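Local coordinates for peptide-binding protein (PDB 6SQX) that acts as a secreted NlpC/P60 endopeptidase that cleaves the peptidoglycan of potentially competing bacteria, at residues 66-70 and 139-144; 72-78 and 202-207; 442-446 and 459-463. All coordinates share one frame; numbering follows the deposited sequence.

Interaction 1. Residues 66-70 and 139-144; sequences FQWSD and HSCRGI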
loop_
_atom_site.group_PDB
_atom_site.type_symbol
_atom_site.label_atom_id
_atom_site.label_comp_id
_atom_site.label_asym_id
_atom_site.label_seq_id
_atom_site.Cartn_x
_atom_site.Cartn_y
_atom_site.Cartn_z
ATOM N N PHE A 66 2.922 -9.277 14.268
ATOM C CA PHE A 66 4.027 -8.817 15.108
ATOM C C PHE A 66 3.536 -7.947 16.252
ATOM O O PHE A 66 4.092 -8.005 17.362
ATOM C CB PHE A 66 4.995 -8.018 14.240
ATOM C CG PHE A 66 6.171 -7.496 14.996
ATOM C CD1 PHE A 66 7.156 -8.355 15.468
ATOM C CD2 PHE A 66 6.309 -6.136 15.216
ATOM C CE1 PHE A 66 8.272 -7.842 16.152
ATOM C CE2 PHE A 66 7.424 -5.611 15.891
ATOM C CZ PHE A 66 8.390 -6.487 16.368
ATOM N N GLN A 67 2.505 -7.127 16.031
ATOM C CA GLN A 67 2.056 -6.248 17.118
ATOM C C GLN A 67 1.397 -7.013 18.255
ATOM O O GLN A 67 1.163 -6.432 19.314
ATOM C CB GLN A 67 1.085 -5.167 16.604
ATOM C CG GLN A 67 1.676 -4.286 15.514
ATOM C CD GLN A 67 2.950 -3.574 15.914
ATOM O OE1 GLN A 67 3.247 -3.370 17.096
ATOM N NE2 GLN A 67 3.678 -3.141 14.917
ATOM N N TRP A 68 1.033 -8.274 18.037
ATOM C CA TRP A 68 0.463 -9.106 19.083
ATOM C C TRP A 68 1.517 -9.982 19.719
ATOM O O TRP A 68 1.201 -10.788 20.602
ATOM C CB TRP A 68 -0.682 -9.964 18.528
ATOM C CG TRP A 68 -1.933 -9.228 18.220
ATOM C CD1 TRP A 68 -2.176 -7.883 18.381
ATOM C CD2 TRP A 68 -3.123 -9.782 17.628
ATOM N NE1 TRP A 68 -3.474 -7.580 17.963
ATOM C CE2 TRP A 68 -4.059 -8.728 17.501
ATOM C CE3 TRP A 68 -3.494 -11.071 17.224
ATOM C CZ2 TRP A 68 -5.340 -8.928 16.965
ATOM C CZ3 TRP A 68 -4.775 -11.264 16.716
ATOM C CH2 TRP A 68 -5.670 -10.197 16.571
ATOM N N SER A 69 2.781 -9.784 19.340
ATOM C CA SER A 69 3.855 -10.651 19.808
ATOM C C SER A 69 4.557 -10.075 21.031
ATOM O O SER A 69 4.485 -8.890 21.328
ATOM C CB SER A 69 4.876 -10.912 18.697
ATOM O OG SER A 69 5.817 -9.862 18.575
ATOM N N ASP A 70 5.250 -10.951 21.741
ATOM C CA ASP A 70 5.955 -10.484 22.919
ATOM C C ASP A 70 7.125 -9.583 22.552
ATOM O O ASP A 70 7.624 -8.866 23.426
ATOM C CB ASP A 70 6.444 -11.677 23.756
ATOM C CG ASP A 70 5.318 -12.385 24.494
ATOM O OD1 ASP A 70 4.190 -11.827 24.523
ATOM O OD2 ASP A 70 5.571 -13.484 25.063
ATOM N N HIS A 139 0.030 -6.742 28.385
ATOM C CA HIS A 139 -0.144 -6.571 26.939
ATOM C C HIS A 139 -1.505 -5.986 26.572
ATOM O O HIS A 139 -2.023 -6.236 25.477
ATOM C CB HIS A 139 0.117 -7.882 26.190
ATOM C CG HIS A 139 1.457 -8.482 26.479
ATOM N ND1 HIS A 139 2.634 -7.925 26.023
ATOM C CD2 HIS A 139 1.807 -9.593 27.167
ATOM C CE1 HIS A 139 3.655 -8.660 26.438
ATOM N NE2 HIS A 139 3.180 -9.676 27.135
ATOM N N SER A 140 -2.066 -5.135 27.420
ATOM C CA SER A 140 -3.399 -4.593 27.159
ATOM C C SER A 140 -3.450 -3.621 25.986
ATOM O O SER A 140 -4.552 -3.285 25.539
ATOM C CB SER A 140 -3.962 -3.911 28.411
ATOM O OG SER A 140 -3.166 -2.798 28.827
ATOM N N CYS A 141 -2.316 -3.168 25.480
ATOM C CA CYS A 141 -2.303 -2.240 24.353
ATOM C C CYS A 141 -2.349 -2.956 23.009
ATOM O O CYS A 141 -2.364 -2.283 21.974
ATOM C CB CYS A 141 -1.099 -1.273 24.438
ATOM S SG CYS A 141 0.530 -2.061 24.261
ATOM N N ARG A 142 -2.332 -4.287 22.992
ATOM C CA ARG A 142 -2.630 -4.981 21.744
ATOM C C ARG A 142 -4.039 -4.640 21.307
ATOM O O ARG A 142 -4.943 -4.503 22.133
ATOM C CB ARG A 142 -2.516 -6.490 21.952
ATOM C CG ARG A 142 -1.066 -6.917 22.258
ATOM C CD ARG A 142 -0.901 -8.401 22.590
ATOM N NE ARG A 142 0.520 -8.675 22.767
ATOM C CZ ARG A 142 1.018 -9.739 23.385
ATOM N NH1 ARG A 142 0.218 -10.658 23.930
ATOM N NH2 ARG A 142 2.341 -9.872 23.455
ATOM N N GLY A 143 -4.214 -4.492 19.990
ATOM C CA GLY A 143 -5.506 -4.070 19.489
ATOM C C GLY A 143 -5.807 -4.522 18.079
ATOM O O GLY A 143 -5.078 -5.331 17.485
ATOM N N ILE A 144 -6.908 -4.003 17.539
ATOM C CA ILE A 144 -7.373 -4.388 16.211
ATOM C C ILE A 144 -8.116 -3.213 15.590
ATOM O O ILE A 144 -8.762 -2.423 16.288
ATOM C CB ILE A 144 -8.222 -5.686 16.308
ATOM C CG1 ILE A 144 -8.349 -6.379 14.942
ATOM C CG2 ILE A 144 -9.605 -5.437 16.920
ATOM C CD1 ILE A 144 -8.832 -7.811 15.054
HETATM O O HOH W 1 2.523 -6.941 21.631
HETATM O O HOH W 2 1.629 -12.752 25.343
#

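Interaction 2. Residues 72-78 and 202-207; sequences ANQNDFY and KGQGTL. With EDO (1,2-ethanediol), chain I.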
loop_
_atom_site.group_PDB
_atom_site.type_symbol
_atom_site.label_atom_id
_atom_site.label_comp_id
_atom_site.label_asym_id
_atom_site.label_seq_id
_atom_site.Cartn_x
_atom_site.Cartn_y
_atom_site.Cartn_z
ATOM N N ALA A 72 7.173 -7.003 20.389
ATOM C CA ALA A 72 6.809 -5.638 20.057
ATOM C C ALA A 72 6.631 -4.800 21.325
ATOM O O ALA A 72 6.281 -5.316 22.398
ATOM C CB ALA A 72 5.485 -5.670 19.283
ATOM N N ASN A 73 6.866 -3.498 21.192
ATOM C CA ASN A 73 6.700 -2.584 22.317
ATOM C C ASN A 73 6.203 -1.236 21.813
ATOM O O ASN A 73 6.161 -0.978 20.602
ATOM C CB ASN A 73 7.990 -2.457 23.171
ATOM C CG ASN A 73 9.117 -1.764 22.429
ATOM O OD1 ASN A 73 8.974 -0.623 21.993
ATOM N ND2 ASN A 73 10.256 -2.451 22.284
ATOM N N GLN A 74 5.824 -0.362 22.752
ATOM C CA GLN A 74 5.193 0.900 22.385
ATOM C C GLN A 74 6.182 1.987 21.980
ATOM O O GLN A 74 5.747 3.059 21.529
ATOM C CB GLN A 74 4.319 1.435 23.520
ATOM C CG GLN A 74 3.047 0.635 23.800
ATOM C CD GLN A 74 2.359 1.165 25.015
ATOM O OE1 GLN A 74 2.977 1.259 26.090
ATOM N NE2 GLN A 74 1.102 1.562 24.877
ATOM N N ASN A 75 7.497 1.743 22.105
ATOM C CA ASN A 75 8.509 2.774 21.875
ATOM C C ASN A 75 9.206 2.667 20.524
ATOM O O ASN A 75 9.755 3.674 20.037
ATOM C CB ASN A 75 9.547 2.740 23.005
ATOM C CG ASN A 75 8.908 2.973 24.338
ATOM O OD1 ASN A 75 8.460 4.083 24.632
ATOM N ND2 ASN A 75 8.838 1.925 25.161
ATOM N N ASP A 76 9.234 1.473 19.947
ATOM C CA ASP A 76 10.030 1.158 18.770
ATOM C C ASP A 76 9.092 0.773 17.635
ATOM O O ASP A 76 8.141 0.011 17.843
ATOM C CB ASP A 76 10.962 -0.051 19.045
ATOM C CG ASP A 76 11.931 0.180 20.223
ATOM O OD1 ASP A 76 12.233 1.364 20.505
ATOM O OD2 ASP A 76 12.372 -0.824 20.819
ATOM N N PHE A 77 9.392 1.267 16.434
ATOM C CA PHE A 77 8.604 0.966 15.243
ATOM C C PHE A 77 9.522 0.480 14.128
ATOM O O PHE A 77 10.536 1.120 13.832
ATOM C CB PHE A 77 7.800 2.197 14.771
ATOM C CG PHE A 77 7.272 2.059 13.370
ATOM C CD1 PHE A 77 6.251 1.144 13.071
ATOM C CD2 PHE A 77 7.820 2.815 12.347
ATOM C CE1 PHE A 77 5.765 1.003 11.752
ATOM C CE2 PHE A 77 7.343 2.663 11.025
ATOM C CZ PHE A 77 6.327 1.745 10.747
ATOM N N TYR A 78 9.161 -0.638 13.504
ATOM C CA TYR A 78 9.924 -1.242 12.413
ATOM C C TYR A 78 9.150 -1.125 11.105
ATOM O O TYR A 78 8.024 -1.598 11.031
ATOM C CB TYR A 78 10.133 -2.734 12.690
ATOM C CG TYR A 78 11.043 -2.978 13.867
ATOM C CD1 TYR A 78 10.575 -2.839 15.184
ATOM C CD2 TYR A 78 12.380 -3.333 13.671
ATOM C CE1 TYR A 78 11.440 -3.038 16.286
ATOM C CE2 TYR A 78 13.242 -3.559 14.755
ATOM C CZ TYR A 78 12.778 -3.386 16.049
ATOM O OH TYR A 78 13.630 -3.598 17.119
ATOM N N LYS A 202 0.321 1.370 15.518
ATOM C CA LYS A 202 1.187 0.814 14.485
ATOM C C LYS A 202 0.704 -0.577 14.119
ATOM O O LYS A 202 0.191 -1.308 14.972
ATOM C CB LYS A 202 2.672 0.796 14.924
ATOM C CG LYS A 202 2.935 0.132 16.299
ATOM C CD LYS A 202 4.381 0.468 16.691
ATOM C CE LYS A 202 4.766 -0.130 18.043
ATOM N NZ LYS A 202 5.263 -1.549 17.976
ATOM N N GLY A 203 0.876 -0.929 12.847
ATOM C CA GLY A 203 0.509 -2.254 12.374
ATOM C C GLY A 203 0.709 -2.324 10.872
ATOM O O GLY A 203 0.745 -1.295 10.189
ATOM N N GLN A 204 0.860 -3.561 10.378
ATOM C CA GLN A 204 1.078 -3.767 8.941
ATOM C C GLN A 204 2.263 -2.954 8.389
ATOM O O GLN A 204 2.356 -2.690 7.183
ATOM C CB GLN A 204 -0.217 -3.538 8.139
ATOM C CG GLN A 204 -1.063 -4.790 7.930
ATOM C CD GLN A 204 -0.406 -5.761 6.977
ATOM O OE1 GLN A 204 0.769 -6.097 7.141
ATOM N NE2 GLN A 204 -1.128 -6.181 5.932
ATOM N N GLY A 205 3.247 -2.613 9.232
ATOM C CA GLY A 205 4.384 -1.856 8.727
ATOM C C GLY A 205 4.135 -0.366 8.606
ATOM O O GLY A 205 4.899 0.346 7.923
ATOM N N THR A 206 3.091 0.148 9.263
ATOM C CA THR A 206 2.752 1.573 9.278
ATOM C C THR A 206 2.603 2.081 10.710
ATOM O O THR A 206 2.104 1.360 11.590
ATOM C CB THR A 206 1.421 1.822 8.487
ATOM O OG1 THR A 206 1.676 1.776 7.082
ATOM C CG2 THR A 206 0.813 3.175 8.824
ATOM N N LEU A 207 3.032 3.332 10.929
ATOM C CA LEU A 207 2.866 4.047 12.185
ATOM C C LEU A 207 2.062 5.308 11.903
ATOM O O LEU A 207 2.387 6.052 10.976
ATOM C CB LEU A 207 4.232 4.481 12.723
ATOM C CG LEU A 207 4.266 5.477 13.894
ATOM C CD1 LEU A 207 3.814 4.759 15.219
ATOM C CD2 LEU A 207 5.692 6.051 14.052
HETATM C C1 EDO I . 5.838 9.448 10.912
HETATM O O1 EDO I . 5.024 10.599 10.637
HETATM C C2 EDO I . 4.956 8.218 10.767
HETATM O O2 EDO I . 3.672 8.550 11.283
HETATM O O HOH W 3 8.063 -2.729 18.626
#

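Interaction 3. Residues 442-446 and 459-463; sequences IGIGD and LQSLW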
loop_
_atom_site.group_PDB
_atom_site.type_symbol
_atom_site.label_atom_id
_atom_site.label_comp_id
_atom_site.label_asym_id
_atom_site.label_seq_id
_atom_site.Cartn_x
_atom_site.Cartn_y
_atom_site.Cartn_z
ATOM N N ILE A 442 6.483 -1.149 -19.322
ATOM C CA ILE A 442 7.427 -0.552 -18.377
ATOM C C ILE A 442 7.623 0.924 -18.706
ATOM O O ILE A 442 7.610 1.793 -17.815
ATOM C CB ILE A 442 8.775 -1.309 -18.420
ATOM C CG1 ILE A 442 8.615 -2.741 -17.894
ATOM C CG2 ILE A 442 9.854 -0.547 -17.680
ATOM C CD1 ILE A 442 8.417 -2.840 -16.391
ATOM N N GLY A 443 7.850 1.219 -20.000
ATOM C CA GLY A 443 8.023 2.583 -20.475
ATOM C C GLY A 443 6.667 3.248 -20.663
ATOM O O GLY A 443 6.226 3.483 -21.812
ATOM N N ILE A 444 5.983 3.533 -19.542
ATOM C CA ILE A 444 4.638 4.113 -19.627
ATOM C C ILE A 444 4.671 5.340 -20.520
ATOM O O ILE A 444 5.427 6.283 -20.276
ATOM C CB ILE A 444 4.118 4.534 -18.235
ATOM C CG1 ILE A 444 4.084 3.370 -17.259
ATOM C CG2 ILE A 444 2.706 5.159 -18.389
ATOM C CD1 ILE A 444 3.782 3.830 -15.832
ATOM N N GLY A 445 3.783 5.385 -21.525
ATOM C CA GLY A 445 3.678 6.549 -22.371
ATOM C C GLY A 445 4.759 6.727 -23.420
ATOM O O GLY A 445 4.680 7.690 -24.198
ATOM N N ASP A 446 5.741 5.827 -23.497
ATOM C CA ASP A 446 6.800 5.985 -24.497
ATOM C C ASP A 446 6.222 6.046 -25.900
ATOM O O ASP A 446 6.782 6.722 -26.777
ATOM C CB ASP A 446 7.806 4.828 -24.435
ATOM C CG ASP A 446 8.847 4.974 -23.336
ATOM O OD1 ASP A 446 8.842 5.971 -22.602
ATOM O OD2 ASP A 446 9.682 4.058 -23.241
ATOM N N LEU A 459 8.812 13.693 -22.874
ATOM C CA LEU A 459 8.497 12.657 -21.890
ATOM C C LEU A 459 9.777 12.019 -21.359
ATOM O O LEU A 459 10.674 11.650 -22.132
ATOM C CB LEU A 459 7.582 11.603 -22.539
ATOM C CG LEU A 459 7.078 10.501 -21.581
ATOM C CD1 LEU A 459 5.562 10.240 -21.759
ATOM C CD2 LEU A 459 7.810 9.224 -21.818
ATOM N N GLN A 460 9.854 11.881 -20.038
ATOM C CA GLN A 460 11.034 11.328 -19.372
ATOM C C GLN A 460 10.755 9.845 -19.180
ATOM O O GLN A 460 9.987 9.462 -18.282
ATOM C CB GLN A 460 11.235 12.054 -18.044
ATOM C CG GLN A 460 11.362 13.553 -18.206
ATOM C CD GLN A 460 12.537 13.906 -19.093
ATOM O OE1 GLN A 460 13.693 13.575 -18.780
ATOM N NE2 GLN A 460 12.263 14.597 -20.208
ATOM N N SER A 461 11.325 9.006 -20.058
ATOM C CA SER A 461 10.988 7.584 -20.058
ATOM C C SER A 461 11.420 6.896 -18.764
ATOM O O SER A 461 12.513 7.141 -18.239
ATOM C CB SER A 461 11.638 6.867 -21.236
ATOM O OG SER A 461 11.361 5.474 -21.157
ATOM N N LEU A 462 10.555 6.025 -18.231
ATOM C CA LEU A 462 10.951 5.257 -17.051
ATOM C C LEU A 462 12.184 4.407 -17.321
ATOM O O LEU A 462 12.936 4.094 -16.385
ATOM C CB LEU A 462 9.805 4.368 -16.565
ATOM C CG LEU A 462 8.769 5.043 -15.676
ATOM C CD1 LEU A 462 7.972 6.097 -16.430
ATOM C CD2 LEU A 462 7.842 3.995 -15.050
ATOM N N TRP A 463 12.415 4.015 -18.581
ATOM C CA TRP A 463 13.629 3.255 -18.903
ATOM C C TRP A 463 14.892 4.060 -18.674
ATOM O O TRP A 463 15.975 3.461 -18.593
ATOM C CB TRP A 463 13.629 2.818 -20.374
ATOM C CG TRP A 463 12.654 1.721 -20.693
ATOM C CD1 TRP A 463 11.471 1.836 -21.399
ATOM C CD2 TRP A 463 12.767 0.340 -20.321
ATOM N NE1 TRP A 463 10.871 0.611 -21.481
ATOM C CE2 TRP A 463 11.632 -0.325 -20.828
ATOM C CE3 TRP A 463 13.716 -0.394 -19.591
ATOM C CZ2 TRP A 463 11.430 -1.698 -20.662
ATOM C CZ3 TRP A 463 13.527 -1.754 -19.434
ATOM C CH2 TRP A 463 12.389 -2.402 -19.973
HETATM O O HOH W 4 8.186 5.874 -19.852
#

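Interaction 1. Residues 66-70 and 139-144
Trp68 and Arg142 mark the nearest backbone approach, their CA atoms 5.8 Å apart, where the 3-10 turn 66-68 and the residues after it run roughly antiparallel to 139-144 (end-to-end directions 158° apart). A type I beta turn from His139 to Arg142 leads into the strand, and the extended Arg142 side chain folds back along it. Trp68 O lies over the centre of one guanidinium face, 3.0 Å from Arg142 CZ, and His139 CG over the opposite face. Trp68 O is too far above the plane to accept well from NE, NH1 or NH2. In the plane, Arg142 NH2 forms a salt bridge to the anti lone pair of Asp70 OD1 (2.9 Å, 155° at the hydrogen); one water joins NE to Gln67 O and Ser69 O, another NH1 to Asp70 OD1. NH2 also bonds weakly to Ser69 O. Strand 142-145 pairs into the antiparallel sheet that also holds strands 186-192, 198-203 and 206-211, consistent with an SH3b1-type fold; Cys141, inside the turn, is disulfide-bonded to Cys136. Trp68 NE1 donates in its ring plane to Gly143 O at 2.8 Å. The six-membered end of that indole touches Ile144, CZ2 to CD1 4.1 Å, while Trp226 meets it edge-to-face.

Interaction 2. Residues 72-78 and 202-207
Two torsions set up the meeting of Phe77 with Lys202 and Leu207. Phe77 swings CG away from the backbone N (chi1 165°), which carries its ring to the 205-207 end of the hairpin. Lys202 takes the less common branch, CG between N and the carbonyl carbon (chi1 52°), then runs straight to CE and bends only at the last torsion (chi4 86°). The two side chains run antiparallel where they pass, Lys202 CB 4.0 Å from Phe77 CD1. Leu207 CB stands 3.7 Å from the centroid of the Phe77 ring, almost exactly on the ring normal, a clear CH-pi contact. At the ring edge, Phe77 CZ meets Gly205 O at 3.5 Å.

Gly205 belongs to the type I' turn Gly203-Thr206, which closes the two-residue beta hairpin of strands 198-203 and 206-211 in the SH3b1-type domain; Gly203 and Thr206 are paired by both of their backbone N-H...O bonds. Ile90 and Leu93 of helix 90-102 pack beside Phe77 and Leu207 respectively.

The Lys202 ammonium is received by backbone carbonyls of the 73-76 loop. NZ donates to Asn73 O at 2.8 Å and weakly to Asp76 O at 3.3 Å, and it also bonds to Gln67 OE1 and to a water held by Asn73 N and Asp76 O. Asn73 OD1 accepts from Asn75 N (2.8 Å), an Asx turn, and from Asp76 N (2.9 Å), which widens it to an Asx motif. Asn73 ND2 donates, in its amide plane, to Asp76 OD2, which it approaches from above the carboxylate plane.

Interaction 3. Residues 442-446 and 459-463
Ile442 lies against the indole of Trp463 beside a six-stranded antiparallel sheet, probably that of the NlpC/P60 domain since it includes strands 382-387, 395-405 and 408-415. Here the chain leaves edge strand 438-441 and turns toward helix 449-453. Followed outward from the backbone, the isoleucine is in contact from CB on, 3.5 Å from Trp463 CZ2. With CG1 beside the backbone N (chi1 -67°), CG2 is the branch that goes over the indole: it sits 3.7 Å from the centroid of the six-membered ring and 18° off its normal, a CH-pi contact. CG1 grazes CZ2 more loosely, and CD1 leads away from 459-463. Leu368 and Met413 also pack on this isoleucine.

The exit from the strand is tightly folded. Gly443 is the centre of an inverse gamma turn and the first residue of a type II turn ending at Asp446. Having no side chain, Gly443 brings its CA to 3.6 Å from Trp463 NE1, so the indole sits close against the bare backbone.

Polar groups fix the other end. Ser461 OG donates to the syn lone pair of Asp446 OD1 at 2.9 Å and accepts from Trp463 N at 3.1 Å, making an ST turn at the start of the 3-10 segment. A water gives hydrogen bonds to Ile444 O and Asp446 OD1 while accepting from Leu462 N. Both methyl branches of Leu459 border this site, CD1 on Gly445 O at 3.6 Å and CD2 on Asp446 OD1. Asp446 OD2 comes to the indole edge, in the ring plane, 3.4 Å from Trp463 CD1.

Overall arrangement
Interactions 1 and 2 form one neighbourhood, their centres 10 Å apart, and both bring the N-terminal region 66-78 onto the same five-stranded antiparallel sheet, which is consistent with an SH3b1-type fold. Their segments alternate along the chain (66-70, 72-78, 139-144, 202-207). They touch directly: Phe66 O packs against Ala72 CB at 3.3 Å, and Cys141 packs on Gln74. Interaction 3 follows in sequence and lies on the opposite side of the chain's centre, about 44 Å from interaction 1 and 36 Å from interaction 2, centre to centre. It joins loops beside the sheet that is probably that of the NlpC/P60 domain, so the three contacts appear to sample two separate modules of the hydrolase.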